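Local coordinates for protein dihydroorotase (Agrobacterium tumefaciens, PDB 2OGJ) that hydrolyses esters, deacetylating acetyl-(R)-mandelate in vitro and acetyl glycolate less efficiently, with a binuclear zinc centre held in a TIM barrel, at residues S125-K130 / A380-E385; T189-G194 / D217-I222; L283-I288 / S309-V314. All coordinates share one frame; numbering follows the deposited sequence.

Contact 1 (S125-K130 / A380-E385); sequences SRERIK and AVIGAE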
loop_
_atom_site.group_PDB
_atom_site.type_symbol
_atom_site.label_atom_id
_atom_site.label_comp_id
_atom_site.label_asym_id
_atom_site.label_seq_id
_atom_site.Cartn_x
_atom_site.Cartn_y
_atom_site.Cartn_z
ATOM N N SER A 125 39.656 1.974 12.051
ATOM C CA SER A 125 40.371 2.143 10.780
ATOM C C SER A 125 41.539 3.124 10.813
ATOM O O SER A 125 41.499 4.117 11.552
ATOM C CB SER A 125 39.404 2.589 9.681
ATOM O OG SER A 125 38.639 1.509 9.177
ATOM N N ARG A 126 42.571 2.864 10.004
ATOM C CA ARG A 126 43.698 3.790 9.975
ATOM C C ARG A 126 43.432 4.984 9.071
ATOM O O ARG A 126 44.089 6.013 9.205
ATOM C CB ARG A 126 45.043 3.110 9.603
ATOM C CG ARG A 126 45.086 2.030 8.527
ATOM C CD ARG A 126 46.559 1.828 8.134
ATOM N NE ARG A 126 46.938 0.566 7.478
ATOM C CZ ARG A 126 46.181 -0.116 6.619
ATOM N NH1 ARG A 126 44.958 0.308 6.288
ATOM N NH2 ARG A 126 46.667 -1.216 6.058
ATOM N N GLU A 127 42.454 4.857 8.175
ATOM C CA GLU A 127 42.104 5.948 7.271
ATOM C C GLU A 127 41.089 6.884 7.907
ATOM O O GLU A 127 40.539 6.590 8.964
ATOM C CB GLU A 127 41.517 5.404 5.971
ATOM C CG GLU A 127 42.414 4.385 5.294
ATOM C CD GLU A 127 42.115 2.952 5.717
ATOM O OE1 GLU A 127 41.579 2.748 6.837
ATOM O OE2 GLU A 127 42.433 2.031 4.932
ATOM N N ARG A 128 40.854 8.021 7.264
ATOM C CA ARG A 128 39.877 8.965 7.766
ATOM C C ARG A 128 38.581 8.459 7.165
ATOM O O ARG A 128 38.470 8.298 5.942
ATOM C CB ARG A 128 40.155 10.379 7.258
ATOM C CG ARG A 128 39.190 11.435 7.783
ATOM C CD ARG A 128 39.374 12.739 7.036
ATOM N NE ARG A 128 40.796 13.028 6.871
ATOM C CZ ARG A 128 41.555 13.631 7.780
ATOM N NH1 ARG A 128 41.030 14.031 8.933
ATOM N NH2 ARG A 128 42.846 13.808 7.540
ATOM N N ILE A 129 37.604 8.188 8.015
ATOM C CA ILE A 129 36.340 7.691 7.530
ATOM C C ILE A 129 35.161 8.551 7.978
ATOM O O ILE A 129 34.877 8.724 9.174
ATOM C CB ILE A 129 36.193 6.226 7.935
ATOM C CG1 ILE A 129 37.302 5.429 7.244
ATOM C CG2 ILE A 129 34.819 5.703 7.573
ATOM C CD1 ILE A 129 37.403 4.031 7.692
ATOM N N LYS A 130 34.519 9.138 6.973
ATOM C CA LYS A 130 33.366 9.992 7.170
ATOM C C LYS A 130 32.219 9.256 6.494
ATOM O O LYS A 130 32.435 8.294 5.765
ATOM C CB LYS A 130 33.578 11.347 6.487
ATOM C CG LYS A 130 35.003 11.887 6.560
ATOM C CD LYS A 130 35.249 12.859 7.702
ATOM C CE LYS A 130 35.277 12.163 9.037
ATOM N NZ LYS A 130 35.761 13.076 10.121
ATOM N N ALA A 380 50.836 4.922 0.525
ATOM C CA ALA A 380 49.932 5.765 1.229
ATOM C C ALA A 380 50.531 5.899 2.592
ATOM O O ALA A 380 50.656 4.927 3.335
ATOM C CB ALA A 380 48.537 5.179 1.324
ATOM N N VAL A 381 50.896 7.131 2.940
ATOM C CA VAL A 381 51.558 7.499 4.166
ATOM C C VAL A 381 50.667 8.325 5.043
ATOM O O VAL A 381 50.400 9.489 4.760
ATOM C CB VAL A 381 52.809 8.341 3.835
ATOM C CG1 VAL A 381 53.725 8.452 5.028
ATOM C CG2 VAL A 381 53.561 7.729 2.668
ATOM N N ILE A 382 50.219 7.742 6.112
ATOM C CA ILE A 382 49.368 8.415 7.071
ATOM C C ILE A 382 50.163 8.644 8.345
ATOM O O ILE A 382 50.393 7.714 9.122
ATOM C CB ILE A 382 48.136 7.536 7.378
ATOM C CG1 ILE A 382 47.401 7.189 6.079
ATOM C CG2 ILE A 382 47.198 8.231 8.366
ATOM C CD1 ILE A 382 46.339 6.126 6.237
ATOM N N GLY A 383 50.581 9.887 8.551
ATOM C CA GLY A 383 51.404 10.190 9.696
ATOM C C GLY A 383 52.723 9.473 9.470
ATOM O O GLY A 383 53.294 9.534 8.374
ATOM N N ALA A 384 53.192 8.756 10.486
ATOM C CA ALA A 384 54.461 8.038 10.393
ATOM C C ALA A 384 54.373 6.698 9.678
ATOM O O ALA A 384 55.400 6.143 9.280
ATOM C CB ALA A 384 55.039 7.823 11.779
ATOM N N GLU A 385 53.166 6.163 9.518
ATOM C CA GLU A 385 53.011 4.873 8.848
ATOM C C GLU A 385 53.092 5.091 7.342
ATOM O O GLU A 385 52.594 6.084 6.822
ATOM C CB GLU A 385 51.661 4.239 9.216
ATOM C CG GLU A 385 51.626 2.706 9.130
ATOM C CD GLU A 385 50.233 2.117 9.367
ATOM O OE1 GLU A 385 49.548 2.537 10.327
ATOM O OE2 GLU A 385 49.830 1.222 8.589
#
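A salt bridge from Arg126 to Glu385 joins the loop entering barrel strand 128-132 to a tight beta hairpin of the neighbouring beta domain. The hairpin turns through a type II' bend from Ile382 to Glu385, with Gly383 at its second position, and links strands 368-382 and 385-388. Arg126 extends from CG to NE and crosses the Glu385 side chain at about a right angle. Its NE lies 3.2 Å from Glu385 OE2, which sits at the edge of the guanidinium and in its plane. The N-H points well off the oxygen (131°), so the hydrogen bond within this ion pair is weak, and the carboxylate plane is turned 48° from the guanidinium. Glu385 brings OE2 there with CG anti to its backbone N (chi1 -154°) and an extended chain beyond. The guanidinium's other arm closes a small ionic network: Arg126 NH1 stands 3.3 Å from Glu127 OE2, an oxygen that also accepts a hydrogen bond from the backbone N of Ala96.

Ile382 supplies the apolar part of the contact. Its CD1 packs 3.7 Å from the carbonyl oxygen Arg126 O and, more loosely, 4.4 Å from Glu127 CG, while its side chain also touches Arg346.

Arg126, itself exposed, links the exposed carboxylate of Glu385 to that of buried Glu127. The guanidinium would be expected to offset part of the charge of buried Glu127, whereas the poorly aligned bond to Glu385 suggests an electrostatic tie more than a strictly directional one.

Contact 2 (T189-G194 / D217-I222); sequences TPVKLG and DEVLEI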
loop_
_atom_site.group_PDB
_atom_site.type_symbol
_atom_site.label_atom_id
_atom_site.label_comp_id
_atom_site.label_asym_id
_atom_site.label_seq_id
_atom_site.Cartn_x
_atom_site.Cartn_y
_atom_site.Cartn_z
ATOM N N THR A 189 9.338 13.361 -3.732
ATOM C CA THR A 189 8.988 13.697 -2.365
ATOM C C THR A 189 10.173 13.471 -1.418
ATOM O O THR A 189 10.649 14.415 -0.779
ATOM C CB THR A 189 7.762 12.889 -1.884
ATOM O OG1 THR A 189 6.665 13.099 -2.784
ATOM C CG2 THR A 189 7.353 13.324 -0.484
ATOM N N PRO A 190 10.696 12.231 -1.348
ATOM C CA PRO A 190 11.828 11.987 -0.449
ATOM C C PRO A 190 13.024 12.915 -0.650
ATOM O O PRO A 190 13.732 13.227 0.310
ATOM C CB PRO A 190 12.159 10.515 -0.695
ATOM C CG PRO A 190 11.605 10.236 -2.066
ATOM C CD PRO A 190 10.331 11.007 -2.084
ATOM N N VAL A 191 13.250 13.361 -1.886
ATOM C CA VAL A 191 14.361 14.268 -2.182
ATOM C C VAL A 191 14.056 15.635 -1.560
ATOM O O VAL A 191 14.950 16.287 -0.996
ATOM C CB VAL A 191 14.569 14.475 -3.712
ATOM C CG1 VAL A 191 15.809 15.305 -3.949
ATOM C CG2 VAL A 191 14.690 13.154 -4.425
ATOM N N LYS A 192 12.804 16.084 -1.670
ATOM C CA LYS A 192 12.460 17.375 -1.095
ATOM C C LYS A 192 12.618 17.263 0.411
ATOM O O LYS A 192 13.230 18.122 1.045
ATOM C CB LYS A 192 11.030 17.791 -1.467
ATOM C CG LYS A 192 10.846 18.109 -2.965
ATOM C CD LYS A 192 9.783 19.184 -3.226
ATOM C CE LYS A 192 10.098 20.505 -2.458
ATOM N NZ LYS A 192 11.483 21.096 -2.684
ATOM N N LEU A 193 12.091 16.184 0.979
ATOM C CA LEU A 193 12.203 15.941 2.412
ATOM C C LEU A 193 13.669 15.932 2.799
ATOM O O LEU A 193 14.073 16.514 3.820
ATOM C CB LEU A 193 11.578 14.592 2.759
ATOM C CG LEU A 193 10.092 14.594 3.099
ATOM C CD1 LEU A 193 9.515 13.202 2.914
ATOM C CD2 LEU A 193 9.927 15.071 4.534
ATOM N N GLY A 194 14.457 15.243 1.975
ATOM C CA GLY A 194 15.880 15.165 2.216
ATOM C C GLY A 194 16.460 16.558 2.316
ATOM O O GLY A 194 17.178 16.876 3.268
ATOM N N ASP A 217 16.313 15.501 -13.799
ATOM C CA ASP A 217 15.998 16.903 -13.997
ATOM C C ASP A 217 15.388 17.525 -12.738
ATOM O O ASP A 217 15.703 18.664 -12.362
ATOM C CB ASP A 217 15.022 17.023 -15.171
ATOM C CG ASP A 217 15.442 16.177 -16.388
ATOM O OD1 ASP A 217 15.616 16.763 -17.476
ATOM O OD2 ASP A 217 15.592 14.937 -16.274
ATOM N N GLU A 218 14.513 16.762 -12.089
ATOM C CA GLU A 218 13.828 17.216 -10.890
ATOM C C GLU A 218 14.783 17.403 -9.728
ATOM O O GLU A 218 14.670 18.370 -8.981
ATOM C CB GLU A 218 12.719 16.222 -10.517
ATOM C CG GLU A 218 11.476 16.333 -11.378
ATOM C CD GLU A 218 10.418 15.302 -11.018
ATOM O OE1 GLU A 218 9.213 15.654 -11.009
ATOM O OE2 GLU A 218 10.785 14.134 -10.752
ATOM N N VAL A 219 15.722 16.474 -9.582
ATOM C CA VAL A 219 16.695 16.532 -8.501
ATOM C C VAL A 219 17.586 17.766 -8.610
ATOM O O VAL A 219 17.789 18.473 -7.626
ATOM C CB VAL A 219 17.577 15.279 -8.479
ATOM C CG1 VAL A 219 18.561 15.365 -7.318
ATOM C CG2 VAL A 219 16.711 14.044 -8.364
ATOM N N LEU A 220 18.141 18.012 -9.794
ATOM C CA LEU A 220 18.976 19.194 -10.016
ATOM C C LEU A 220 18.224 20.496 -9.646
ATOM O O LEU A 220 18.825 21.481 -9.196
ATOM C CB LEU A 220 19.406 19.239 -11.485
ATOM C CG LEU A 220 20.768 18.662 -11.908
ATOM C CD1 LEU A 220 21.130 17.431 -11.089
ATOM C CD2 LEU A 220 20.724 18.338 -13.397
ATOM N N GLU A 221 16.907 20.489 -9.850
ATOM C CA GLU A 221 16.061 21.646 -9.538
ATOM C C GLU A 221 16.034 21.912 -8.030
ATOM O O GLU A 221 16.249 23.037 -7.592
ATOM C CB GLU A 221 14.619 21.417 -10.020
ATOM C CG GLU A 221 14.432 21.139 -11.521
ATOM C CD GLU A 221 14.530 22.388 -12.399
ATOM O OE1 GLU A 221 14.316 23.502 -11.870
ATOM O OE2 GLU A 221 14.800 22.251 -13.622
ATOM N N ILE A 222 15.767 20.874 -7.239
ATOM C CA ILE A 222 15.704 21.005 -5.786
ATOM C C ILE A 222 17.065 21.184 -5.088
ATOM O O ILE A 222 17.138 21.754 -4.002
ATOM C CB ILE A 222 14.912 19.806 -5.161
ATOM C CG1 ILE A 222 15.272 19.626 -3.694
ATOM C CG2 ILE A 222 15.158 18.555 -5.932
ATOM C CD1 ILE A 222 14.578 20.616 -2.791
#
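Val191 and Lys192 meet Val219 and Ile222 without any flat group between them: no ring, amide, carboxylate or guanidinium presents a face or an edge across this contact, which is made by methyl groups and one lysine chain. Ile222 is at its centre. Its CG2 branch rests 3.9 Å from Val191 CG1, the two side chains meeting at a slant. That same Val191 methyl, set anti to the backbone N (chi1 -174°), also lies 4.4 Å from Val219 CG1, and so it touches two residues about one turn apart on the facing helix.

The other branch of Ile222 runs toward Lys192. The lysine starts with CG beside its backbone N and bends at each of its next three torsions, which curls the chain back and brings the ammonium near the CD1 end of Ile222, a position that is doubtful. No hydrogen bond connects the two segments.

The helix axes stay 10.2 Å apart at closest approach and run in nearly the same direction, 17° from parallel, with Val191 opposite Val219 and Lys192 opposite Ile222. Neighbouring subunits also reach these helices: Lys192 packs on Glu218 of a second subunit, and Asp217 forms a salt bridge with Lys196 of a third. Leu220 and Asp217 also pack against helix 245-253.

Near-parallel neighbours of this kind are characteristic of the outer layer of a TIM barrel. Helices 189-201 and 216-222 are successive crossover connections of the beta-alpha-beta repeats around strand 206-209, the strand that carries the zinc ligand His208.

Contact 3 (L283-I288 / S309-V314); sequences LLPFSI and SKLLSV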
loop_
_atom_site.group_PDB
_atom_site.type_symbol
_atom_site.label_atom_id
_atom_site.label_comp_id
_atom_site.label_asym_id
_atom_site.label_seq_id
_atom_site.Cartn_x
_atom_site.Cartn_y
_atom_site.Cartn_z
ATOM N N LEU A 283 32.144 20.331 -19.698
ATOM C CA LEU A 283 31.590 19.913 -18.409
ATOM C C LEU A 283 32.420 18.810 -17.768
ATOM O O LEU A 283 32.420 17.652 -18.210
ATOM C CB LEU A 283 30.134 19.444 -18.543
ATOM C CG LEU A 283 29.399 19.187 -17.212
ATOM C CD1 LEU A 283 29.495 20.421 -16.308
ATOM C CD2 LEU A 283 27.929 18.824 -17.491
ATOM N N LEU A 284 33.145 19.191 -16.724
ATOM C CA LEU A 284 33.982 18.258 -15.989
ATOM C C LEU A 284 33.311 17.810 -14.700
ATOM O O LEU A 284 32.448 18.510 -14.145
ATOM C CB LEU A 284 35.311 18.918 -15.630
ATOM C CG LEU A 284 36.487 18.675 -16.560
ATOM C CD1 LEU A 284 36.098 18.976 -17.994
ATOM C CD2 LEU A 284 37.635 19.529 -16.095
ATOM N N PRO A 285 33.668 16.619 -14.219
ATOM C CA PRO A 285 33.030 16.214 -12.972
ATOM C C PRO A 285 33.776 16.942 -11.849
ATOM O O PRO A 285 34.977 17.193 -11.954
ATOM C CB PRO A 285 33.228 14.698 -12.960
ATOM C CG PRO A 285 34.504 14.518 -13.705
ATOM C CD PRO A 285 34.348 15.485 -14.860
ATOM N N PHE A 286 33.058 17.317 -10.800
ATOM C CA PHE A 286 33.666 18.016 -9.670
ATOM C C PHE A 286 34.595 17.080 -8.892
ATOM O O PHE A 286 35.663 17.482 -8.426
ATOM C CB PHE A 286 32.584 18.546 -8.726
ATOM C CG PHE A 286 33.131 19.271 -7.533
ATOM C CD1 PHE A 286 33.544 20.602 -7.641
ATOM C CD2 PHE A 286 33.240 18.630 -6.300
ATOM C CE1 PHE A 286 34.057 21.288 -6.539
ATOM C CE2 PHE A 286 33.754 19.307 -5.194
ATOM C CZ PHE A 286 34.161 20.645 -5.318
ATOM N N SER A 287 34.169 15.833 -8.749
ATOM C CA SER A 287 34.946 14.838 -8.037
ATOM C C SER A 287 34.806 13.514 -8.757
ATOM O O SER A 287 33.793 13.260 -9.415
ATOM C CB SER A 287 34.461 14.689 -6.582
ATOM O OG SER A 287 33.117 14.222 -6.515
ATOM N N ILE A 288 35.848 12.697 -8.644
ATOM C CA ILE A 288 35.884 11.373 -9.233
ATOM C C ILE A 288 35.779 10.368 -8.087
ATOM O O ILE A 288 36.578 10.406 -7.150
ATOM C CB ILE A 288 37.214 11.148 -9.988
ATOM C CG1 ILE A 288 37.366 12.205 -11.075
ATOM C CG2 ILE A 288 37.271 9.729 -10.561
ATOM C CD1 ILE A 288 38.582 12.002 -11.937
ATOM N N SER A 309 41.996 6.918 -14.161
ATOM C CA SER A 309 42.555 6.623 -15.478
ATOM C C SER A 309 41.534 6.704 -16.615
ATOM O O SER A 309 41.900 7.040 -17.742
ATOM C CB SER A 309 43.207 5.234 -15.487
ATOM O OG SER A 309 44.248 5.151 -14.531
ATOM N N LYS A 310 40.269 6.384 -16.327
ATOM C CA LYS A 310 39.204 6.439 -17.338
ATOM C C LYS A 310 38.859 7.893 -17.663
ATOM O O LYS A 310 38.606 8.239 -18.824
ATOM C CB LYS A 310 37.947 5.704 -16.850
ATOM C CG LYS A 310 38.139 4.199 -16.647
ATOM C CD LYS A 310 36.850 3.538 -16.189
ATOM C CE LYS A 310 37.033 2.049 -16.001
ATOM N NZ LYS A 310 35.879 1.447 -15.274
ATOM N N LEU A 311 38.854 8.744 -16.638
ATOM C CA LEU A 311 38.556 10.154 -16.837
ATOM C C LEU A 311 39.697 10.801 -17.598
ATOM O O LEU A 311 39.479 11.617 -18.486
ATOM C CB LEU A 311 38.347 10.859 -15.497
ATOM C CG LEU A 311 36.918 10.918 -14.944
ATOM C CD1 LEU A 311 35.998 11.511 -16.008
ATOM C CD2 LEU A 311 36.447 9.528 -14.516
ATOM N N LEU A 312 40.919 10.428 -17.249
ATOM C CA LEU A 312 42.097 10.959 -17.925
ATOM C C LEU A 312 42.081 10.542 -19.390
ATOM O O LEU A 312 42.584 11.260 -20.242
ATOM C CB LEU A 312 43.385 10.423 -17.286
ATOM C CG LEU A 312 44.673 11.073 -17.789
ATOM C CD1 LEU A 312 44.787 12.451 -17.167
ATOM C CD2 LEU A 312 45.872 10.242 -17.396
ATOM N N SER A 313 41.508 9.372 -19.665
ATOM C CA SER A 313 41.440 8.839 -21.017
ATOM C C SER A 313 40.406 9.543 -21.881
ATOM O O SER A 313 40.501 9.506 -23.102
ATOM C CB SER A 313 41.133 7.340 -20.982
ATOM O OG SER A 313 39.749 7.105 -20.791
ATOM N N VAL A 314 39.403 10.160 -21.269
ATOM C CA VAL A 314 38.407 10.870 -22.064
ATOM C C VAL A 314 38.642 12.366 -21.983
ATOM O O VAL A 314 37.714 13.174 -21.971
ATOM C CB VAL A 314 36.956 10.529 -21.656
ATOM C CG1 VAL A 314 36.596 9.125 -22.149
ATOM C CG2 VAL A 314 36.793 10.642 -20.154
#
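Ile288 and Leu311, whose CA atoms are 8.2 Å apart, mark the closest backbone approach between the irregular segment 283-288 and the last turns of helix 304-313. No hydrogen bond crosses the gap; apolar side chains fill it. Ile288 and Leu311 point at each other end-on, the tip of the isoleucine meeting the stem of the leucine fork. With CG1 beside its backbone N and the chain then extended (chi2 -175°), Ile288 drives CD1 against Leu311, 3.6 Å from CG and 3.7 Å from CB. Its second branch takes part as well, CG2 lying 4.0 Å from Leu311 CD2. The other leucine methyl, CD1, comes to 4.1 Å from Pro285 CG, the proline ring and the leucine passing in opposite directions. Leu311 thus divides its fork, one methyl to each partner, and all three residues are buried.

Ser287 forms backbone hydrogen bonds with Leu261 of strand 260-262 and with Ile263 just after it, while its side chain also touches Leu76. The helix is backed by strand 368-382, against which Ser309 and Leu312 pack. This placement fits the eighth strand position of an amidohydrolase TIM barrel, just ahead of the zinc ligand Asp291, packed against the helix that follows it.

In the fold
All three contacts lie within the amidohydrolase region, none touching another. The long chain excursion between the segments of contact 1 contains both other contacts, which follow one another in sequence. Contact 1 lies across the chain's centre from each of them, its centre about 35 Å from that of contact 2 and about 25 Å from that of contact 3, and away from the metal site. Contacts 2 and 3 come within about 8 Å at their nearest atoms and lie nearer the zinc site: the Val219 side chain is about 8 Å from that of His208 and about 12 Å from a zinc ion, and the Ile288 side chain about 9 Å from that of His77.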